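Local coordinates for protein thioredoxin reductase (Clostridium acetobutylicum ATCC 824, PDB 6GNA) that probably passes electrons from reduced ferredoxin through its bound FAD and a redox-active disulfide to thioredoxin, without using a pyridine nucleotide, at residues I87-G91 and E92-I96; I240-N243 and R244-T248; N279-E282 and K283-K287. One frame throughout, in Å; residues are numbered along the deposited sequence. Where two conformers were deposited one is given.

Contact 1 (I87-G91 and E92-I96)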
loop_
_atom_site.group_PDB
_atom_site.type_symbol
_atom_site.label_atom_id
_atom_site.label_comp_id
_atom_site.label_asym_id
_atom_site.label_seq_id
_atom_site.Cartn_x
_atom_site.Cartn_y
_atom_site.Cartn_z
ATOM N N ILE A 87 -2.882 -23.893 7.593
ATOM C CA ILE A 87 -4.020 -23.085 7.999
ATOM C C ILE A 87 -5.218 -23.657 7.282
ATOM O O ILE A 87 -5.256 -23.675 6.044
ATOM C CB ILE A 87 -3.829 -21.605 7.638
ATOM C CG1 ILE A 87 -2.579 -21.085 8.338
ATOM C CG2 ILE A 87 -5.068 -20.785 8.032
ATOM C CD1 ILE A 87 -2.160 -19.747 7.863
ATOM N N TYR A 88 -6.179 -24.136 8.044
ATOM C CA TYR A 88 -7.313 -24.851 7.483
ATOM C C TYR A 88 -8.513 -23.948 7.624
ATOM O O TYR A 88 -8.932 -23.636 8.745
ATOM C CB TYR A 88 -7.543 -26.171 8.206
ATOM C CG TYR A 88 -6.400 -27.121 8.037
ATOM C CD1 TYR A 88 -6.072 -27.621 6.788
ATOM C CD2 TYR A 88 -5.646 -27.516 9.125
ATOM C CE1 TYR A 88 -5.020 -28.489 6.627
ATOM C CE2 TYR A 88 -4.602 -28.387 8.978
ATOM C CZ TYR A 88 -4.289 -28.870 7.728
ATOM O OH TYR A 88 -3.240 -29.744 7.579
ATOM N N ALA A 89 -9.044 -23.516 6.480
ATOM C CA ALA A 89 -10.246 -22.703 6.458
ATOM C C ALA A 89 -11.414 -23.606 6.798
ATOM O O ALA A 89 -11.831 -24.428 5.977
ATOM C CB ALA A 89 -10.417 -22.089 5.072
ATOM N N MET A 90 -11.922 -23.488 8.019
ATOM C CA MET A 90 -13.036 -24.322 8.431
ATOM C C MET A 90 -14.370 -23.740 8.005
ATOM O O MET A 90 -15.393 -24.416 8.142
ATOM C CB MET A 90 -13.019 -24.515 9.947
ATOM C CG MET A 90 -11.747 -25.170 10.467
ATOM S SD MET A 90 -11.277 -26.666 9.574
ATOM C CE MET A 90 -9.875 -27.189 10.548
ATOM N N GLY A 91 -14.376 -22.512 7.493
ATOM C CA GLY A 91 -15.586 -21.886 7.011
ATOM C C GLY A 91 -15.797 -20.533 7.651
ATOM O O GLY A 91 -15.781 -19.503 6.969
ATOM N N GLU A 92 -16.003 -20.529 8.969
ATOM C CA GLU A 92 -16.124 -19.297 9.728
ATOM C C GLU A 92 -14.912 -19.001 10.599
ATOM O O GLU A 92 -14.865 -17.933 11.214
ATOM C CB GLU A 92 -17.386 -19.314 10.607
ATOM C CG GLU A 92 -18.627 -18.710 9.943
ATOM C CD GLU A 92 -19.287 -19.659 8.965
ATOM O OE1 GLU A 92 -18.584 -20.543 8.445
ATOM O OE2 GLU A 92 -20.505 -19.514 8.718
ATOM N N TYR A 93 -13.940 -19.909 10.678
ATOM C CA TYR A 93 -12.705 -19.659 11.411
ATOM C C TYR A 93 -11.582 -20.452 10.762
ATOM O O TYR A 93 -11.769 -21.142 9.754
ATOM C CB TYR A 93 -12.800 -20.084 12.876
ATOM C CG TYR A 93 -12.957 -21.581 13.045
ATOM C CD1 TYR A 93 -14.174 -22.205 12.779
ATOM C CD2 TYR A 93 -11.895 -22.371 13.468
ATOM C CE1 TYR A 93 -14.325 -23.571 12.931
ATOM C CE2 TYR A 93 -12.040 -23.736 13.626
ATOM C CZ TYR A 93 -13.257 -24.329 13.357
ATOM O OH TYR A 93 -13.390 -25.688 13.512
ATOM N N PHE A 94 -10.412 -20.375 11.377
ATOM C CA PHE A 94 -9.231 -21.021 10.839
ATOM C C PHE A 94 -8.539 -21.782 11.949
ATOM O O PHE A 94 -8.349 -21.251 13.046
ATOM C CB PHE A 94 -8.295 -19.983 10.230
ATOM C CG PHE A 94 -8.933 -19.192 9.118
ATOM C CD1 PHE A 94 -9.689 -18.070 9.393
ATOM C CD2 PHE A 94 -8.790 -19.598 7.801
ATOM C CE1 PHE A 94 -10.287 -17.357 8.367
ATOM C CE2 PHE A 94 -9.399 -18.892 6.773
ATOM C CZ PHE A 94 -10.132 -17.772 7.059
ATOM N N SER A 95 -8.179 -23.024 11.657
ATOM C CA SER A 95 -7.330 -23.816 12.530
ATOM C C SER A 95 -5.894 -23.660 12.050
ATOM O O SER A 95 -5.594 -23.878 10.873
ATOM C CB SER A 95 -7.761 -25.277 12.450
ATOM O OG SER A 95 -7.117 -26.059 13.433
ATOM N N ILE A 96 -5.010 -23.285 12.962
ATOM C CA ILE A 96 -3.645 -22.896 12.618
ATOM C C ILE A 96 -2.701 -23.879 13.285
ATOM O O ILE A 96 -2.574 -23.883 14.517
ATOM C CB ILE A 96 -3.343 -21.463 13.050
ATOM C CG1 ILE A 96 -4.288 -20.501 12.331
ATOM C CG2 ILE A 96 -1.882 -21.111 12.749
ATOM C CD1 ILE A 96 -4.218 -19.085 12.834
HETATM O O HOH W 1 -16.369 -23.311 10.218
HETATM O O HOH W 2 -12.414 -20.578 6.805
#
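Met90 lies folded over one face of the Tyr93 ring at the end of a beta hairpin, its CB 3.6 Å from the ring centroid and 22° off the normal, a CH-pi contact. Its CG is pressed on the same ring, 3.4 Å from Tyr93 CZ, and SD stands obliquely to it in a Met-aromatic contact. The bend at chi2 (-49°) then carries the methyl back along the hairpin, where Met90 CE meets Ser95 CB tightly at 3.4 Å. Tyr93 presents its face here with CG set between its backbone N and carbonyl carbon (chi1 66°).

Beneath, Met90 N bonds to Tyr93 O (2.9 Å), and Tyr88 and Ser95 form an antiparallel hydrogen-bonded pair, Tyr88 N to Ser95 O being 2.9 Å. One water bridges Gly91 N and Tyr93 O, and a second accepts from Glu92 N. On the opposite face of the ladder Phe94 CD2 and CE2 pack against Ile87 CG2 and Ala89 CB (3.8 Å from CE2).

Within the chain, strand 84-89 is an outer strand of a four-stranded mixed sheet, with 94-98 between it and 102-105; Ile87, Phe94 and Ile96 rest on the parallel sheet through strands 9-12 and 108-110.

Contact 2 (I240-N243 and R244-T248)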
loop_
_atom_site.group_PDB
_atom_site.type_symbol
_atom_site.label_atom_id
_atom_site.label_comp_id
_atom_site.label_asym_id
_atom_site.label_seq_id
_atom_site.Cartn_x
_atom_site.Cartn_y
_atom_site.Cartn_z
ATOM N N ILE A 240 -0.217 -14.885 -4.202
ATOM C CA ILE A 240 -1.579 -14.940 -3.677
ATOM C C ILE A 240 -2.373 -13.787 -4.267
ATOM O O ILE A 240 -1.981 -12.621 -4.154
ATOM C CB ILE A 240 -1.582 -14.871 -2.141
ATOM C CG1 ILE A 240 -0.738 -15.998 -1.523
ATOM C CG2 ILE A 240 -3.018 -14.891 -1.622
ATOM C CD1 ILE A 240 -0.516 -15.857 -0.013
ATOM N N LYS A 241 -3.502 -14.099 -4.891
ATOM C CA LYS A 241 -4.301 -13.086 -5.558
ATOM C C LYS A 241 -5.268 -12.436 -4.577
ATOM O O LYS A 241 -6.024 -13.124 -3.884
ATOM C CB LYS A 241 -5.030 -13.714 -6.732
ATOM C CG LYS A 241 -4.076 -14.110 -7.850
ATOM C CD LYS A 241 -3.550 -12.876 -8.570
ATOM C CE LYS A 241 -2.573 -13.233 -9.675
ATOM N NZ LYS A 241 -2.009 -12.039 -10.364
ATOM N N VAL A 242 -5.206 -11.106 -4.489
ATOM C CA VAL A 242 -6.055 -10.336 -3.592
ATOM C C VAL A 242 -6.739 -9.214 -4.359
ATOM O O VAL A 242 -6.292 -8.782 -5.428
ATOM C CB VAL A 242 -5.304 -9.745 -2.379
ATOM C CG1 VAL A 242 -4.693 -10.846 -1.517
ATOM C CG2 VAL A 242 -4.217 -8.755 -2.816
ATOM N N ASN A 243 -7.844 -8.750 -3.788
ATOM C CA ASN A 243 -8.537 -7.579 -4.297
ATOM C C ASN A 243 -8.088 -6.327 -3.537
ATOM O O ASN A 243 -7.121 -6.333 -2.766
ATOM C CB ASN A 243 -10.044 -7.828 -4.257
ATOM C CG ASN A 243 -10.600 -7.901 -2.847
ATOM O OD1 ASN A 243 -9.932 -7.571 -1.861
ATOM N ND2 ASN A 243 -11.845 -8.329 -2.743
ATOM N N ARG A 244 -8.801 -5.222 -3.763
ATOM C CA ARG A 244 -8.421 -3.944 -3.199
ATOM C C ARG A 244 -8.524 -3.929 -1.679
ATOM O O ARG A 244 -7.927 -3.056 -1.042
ATOM C CB ARG A 244 -9.279 -2.828 -3.814
ATOM C CG ARG A 244 -8.895 -2.479 -5.252
ATOM C CD ARG A 244 -7.799 -1.427 -5.277
ATOM N NE ARG A 244 -8.254 -0.171 -4.679
ATOM C CZ ARG A 244 -7.432 0.756 -4.187
ATOM N NH1 ARG A 244 -6.120 0.573 -4.227
ATOM N NH2 ARG A 244 -7.928 1.855 -3.644
ATOM N N LYS A 245 -9.285 -4.848 -1.091
ATOM C CA LYS A 245 -9.410 -4.963 0.349
ATOM C C LYS A 245 -8.425 -5.967 0.931
ATOM O O LYS A 245 -8.495 -6.255 2.132
ATOM C CB LYS A 245 -10.841 -5.342 0.726
ATOM C CG LYS A 245 -11.849 -4.244 0.432
ATOM C CD LYS A 245 -13.245 -4.677 0.830
ATOM C CE LYS A 245 -14.272 -3.600 0.546
ATOM N NZ LYS A 245 -14.590 -2.828 1.775
ATOM N N MET A 246 -7.518 -6.500 0.101
ATOM C CA MET A 246 -6.552 -7.523 0.491
ATOM C C MET A 246 -7.215 -8.855 0.786
ATOM O O MET A 246 -6.603 -9.728 1.397
ATOM C CB MET A 246 -5.676 -7.106 1.681
ATOM C CG MET A 246 -4.939 -5.818 1.481
ATOM S SD MET A 246 -3.903 -5.763 0.018
ATOM C CE MET A 246 -4.156 -4.023 -0.470
ATOM N N GLU A 247 -8.458 -9.030 0.351
ATOM C CA GLU A 247 -9.174 -10.284 0.525
ATOM C C GLU A 247 -8.685 -11.324 -0.479
ATOM O O GLU A 247 -8.554 -11.035 -1.670
ATOM C CB GLU A 247 -10.667 -10.043 0.298
ATOM C CG GLU A 247 -11.303 -9.177 1.366
ATOM C CD GLU A 247 -12.693 -8.673 1.008
ATOM O OE1 GLU A 247 -13.076 -8.707 -0.182
ATOM O OE2 GLU A 247 -13.399 -8.232 1.938
ATOM N N THR A 248 -8.435 -12.539 -0.005
ATOM C CA THR A 248 -8.171 -13.664 -0.893
ATOM C C THR A 248 -9.500 -14.290 -1.306
ATOM O O THR A 248 -10.574 -13.769 -0.989
ATOM C CB THR A 248 -7.328 -14.724 -0.177
ATOM O OG1 THR A 248 -8.146 -15.414 0.782
ATOM C CG2 THR A 248 -6.090 -14.119 0.512
#
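Ile240 starts the contact by laying its CG2 branch against Thr248 CG2, 3.8 Å away, the two side chains crossing at a slant. This methyl contact is flanked by Leu233 and Ala255, while Thr248 OG1 bonds to Cys253 O and to Ile250 N. Val242 faces the returning chain, its CG1 resting 3.7 Å from Met246 O. Behind it, Val242 CA makes a CA-H...O contact with Glu247 O, the carbonyl that also takes the amide of Asn243.

Asn243 opens a type I beta turn that runs to Met246, closed by the bond from Met246 N to Asn243 O (2.9 Å). Its side chain forms an Asx turn as well: chi1 of 68° swings CG in between its own N and carbonyl carbon, bringing OD1 over the turn. There OD1 accepts two amides, Lys245 N at 2.9 Å and Glu247 N at 3.0 Å, which reach it from opposite faces of the amide plane. The other arm of the same amide gives ND2 to Glu247 OE1 at 2.9 Å, a nearly straight bond (174°) lying in the amide plane and striking the carboxylate on its anti side. The two flat groups are turned 41° against each other. With both ends of the amide engaged, its rotation is fixed and the carboxylate is held beside the turn. From the next position, Arg244 points away from the turn, and its bent chain brings NH1 to Glu272 of the second subunit in a salt bridge; Met246 packs on Val275 and Ala276 of helix 266-286, and on Arg244 of the second subunit.

Contact 3 (N279-E282 and K283-K287)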
loop_
_atom_site.group_PDB
_atom_site.type_symbol
_atom_site.label_atom_id
_atom_site.label_comp_id
_atom_site.label_asym_id
_atom_site.label_seq_id
_atom_site.Cartn_x
_atom_site.Cartn_y
_atom_site.Cartn_z
ATOM N N ASN A 279 -9.560 -3.900 7.429
ATOM C CA ASN A 279 -10.716 -4.603 6.888
ATOM C C ASN A 279 -11.091 -5.781 7.772
ATOM O O ASN A 279 -12.272 -5.995 8.060
ATOM C CB ASN A 279 -10.445 -5.036 5.446
ATOM C CG ASN A 279 -10.819 -3.971 4.442
ATOM O OD1 ASN A 279 -11.963 -3.522 4.410
ATOM N ND2 ASN A 279 -9.865 -3.541 3.630
ATOM N N ALA A 280 -10.094 -6.534 8.249
ATOM C CA ALA A 280 -10.386 -7.648 9.140
ATOM C C ALA A 280 -11.079 -7.168 10.408
ATOM O O ALA A 280 -12.038 -7.794 10.876
ATOM C CB ALA A 280 -9.093 -8.386 9.470
ATOM N N VAL A 281 -10.607 -6.058 10.984
ATOM C CA VAL A 281 -11.223 -5.527 12.200
ATOM C C VAL A 281 -12.656 -5.107 11.926
ATOM O O VAL A 281 -13.558 -5.341 12.743
ATOM C CB VAL A 281 -10.389 -4.347 12.740
ATOM C CG1 VAL A 281 -11.162 -3.574 13.821
ATOM C CG2 VAL A 281 -9.059 -4.832 13.280
ATOM N N GLU A 282 -12.883 -4.452 10.788
ATOM C CA GLU A 282 -14.230 -4.027 10.437
ATOM C C GLU A 282 -15.167 -5.221 10.394
ATOM O O GLU A 282 -16.279 -5.173 10.932
ATOM C CB GLU A 282 -14.221 -3.320 9.081
ATOM C CG GLU A 282 -15.587 -2.797 8.653
ATOM C CD GLU A 282 -15.571 -2.183 7.267
ATOM O OE1 GLU A 282 -14.592 -2.410 6.522
ATOM O OE2 GLU A 282 -16.542 -1.477 6.919
ATOM N N LYS A 283 -14.728 -6.308 9.755
ATOM C CA LYS A 283 -15.561 -7.503 9.659
ATOM C C LYS A 283 -15.835 -8.118 11.030
ATOM O O LYS A 283 -16.910 -8.693 11.243
ATOM C CB LYS A 283 -14.919 -8.526 8.723
ATOM C CG LYS A 283 -14.882 -8.123 7.248
ATOM C CD LYS A 283 -16.238 -8.160 6.555
ATOM C CE LYS A 283 -16.054 -8.492 5.075
ATOM N NZ LYS A 283 -17.171 -8.053 4.207
ATOM N N LEU A 284 -14.895 -8.004 11.971
ATOM C CA LEU A 284 -15.118 -8.538 13.312
ATOM C C LEU A 284 -16.178 -7.738 14.061
ATOM O O LEU A 284 -16.950 -8.301 14.846
ATOM C CB LEU A 284 -13.812 -8.529 14.102
ATOM C CG LEU A 284 -12.802 -9.621 13.766
ATOM C CD1 LEU A 284 -11.450 -9.271 14.359
ATOM C CD2 LEU A 284 -13.290 -10.960 14.294
ATOM N N TYR A 285 -16.224 -6.425 13.846
ATOM C CA TYR A 285 -17.208 -5.600 14.538
ATOM C C TYR A 285 -18.580 -5.667 13.883
ATOM O O TYR A 285 -19.592 -5.446 14.559
ATOM C CB TYR A 285 -16.730 -4.151 14.619
ATOM C CG TYR A 285 -15.730 -3.924 15.727
ATOM C CD1 TYR A 285 -16.116 -4.005 17.059
ATOM C CD2 TYR A 285 -14.407 -3.634 15.446
ATOM C CE1 TYR A 285 -15.212 -3.803 18.079
ATOM C CE2 TYR A 285 -13.491 -3.427 16.461
ATOM C CZ TYR A 285 -13.899 -3.513 17.776
ATOM O OH TYR A 285 -12.993 -3.310 18.790
ATOM N N THR A 286 -18.642 -5.967 12.588
ATOM C CA THR A 286 -19.924 -6.096 11.903
ATOM C C THR A 286 -20.458 -7.523 11.903
ATOM O O THR A 286 -21.648 -7.722 11.634
ATOM C CB THR A 286 -19.808 -5.607 10.452
ATOM O OG1 THR A 286 -18.857 -6.411 9.743
ATOM C CG2 THR A 286 -19.370 -4.152 10.402
ATOM N N LYS A 287 -19.615 -8.510 12.199
ATOM C CA LYS A 287 -20.022 -9.914 12.196
ATOM C C LYS A 287 -20.547 -10.349 10.828
ATOM O O LYS A 287 -20.104 -9.853 9.791
ATOM C CB LYS A 287 -21.094 -10.175 13.260
ATOM C CG LYS A 287 -20.684 -9.796 14.675
ATOM C CD LYS A 287 -21.746 -10.203 15.684
#
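Val281 and Tyr285, one helical turn apart, lie side by side and point the same way, with the valine methyl CG1 set in the plane of the ring at its edge, 3.5 Å from Tyr285 CE2. Val281 places this branch by turning CG1 anti to its backbone N (chi1 167°). Tyr285 CD2 also sits 3.3 Å from Val281 O, the carbonyl that accepts the tyrosine's own amide and lies obliquely to the ring.

Further round the helix, Leu284 rests CG on Ala280 O at 3.5 Å, and the aliphatic CG of Lys283 passes Asn279 O at the same distance. Each of these carbonyls takes the amide four residues on: Lys283 N to Asn279 O is 3.0 Å with an N-H...O angle of 163°, and Leu284 N to Ala280 O is 3.1 Å. Glu282 O gathers more than one donor, the amide of Thr286 at 3.0 Å and, weakly, that of Tyr285. Thr286 CG2 packs close beside this same oxygen.

Beyond the helix, Val281 and Leu284 face Ile9 of strand 9-12, and Leu284 also meets Asp8 and Ser106. Ala280 and Lys283 lean on Tyr254 of strand 253-255. The phenol of Tyr285 is tied weakly to Thr27 O. This i to i+4 ladder, with Ala280, Val281 and Leu284 turned to the sheet and Glu282 and Thr286 to the exposed side, is that of an amphipathic alpha helix, here the last turns of the C-terminal helix packed against the parallel sheet of a Rossmann-type FAD-binding domain.

Overall arrangement
Along the chain the contacts come in series, contact 1, then contact 2, then contact 3. Their centres form a nearly even triangle: contacts 1 and 2 are about 18 Å apart, 1 and 3 about 17 Å, 2 and 3 about 16 Å. Contact 1 touches neither of the others, whereas contacts 2 and 3 meet where Lys245 O packs on Asn279 ND2, 3.4 Å away. What unites them is the five-stranded parallel sheet: the 87-96 hairpin, the 240-248 loop and the end of helix 266-286 all pack on its strands. They thus frame part of the FAD-binding domain, and contact 2 also reaches the second subunit of the dimer.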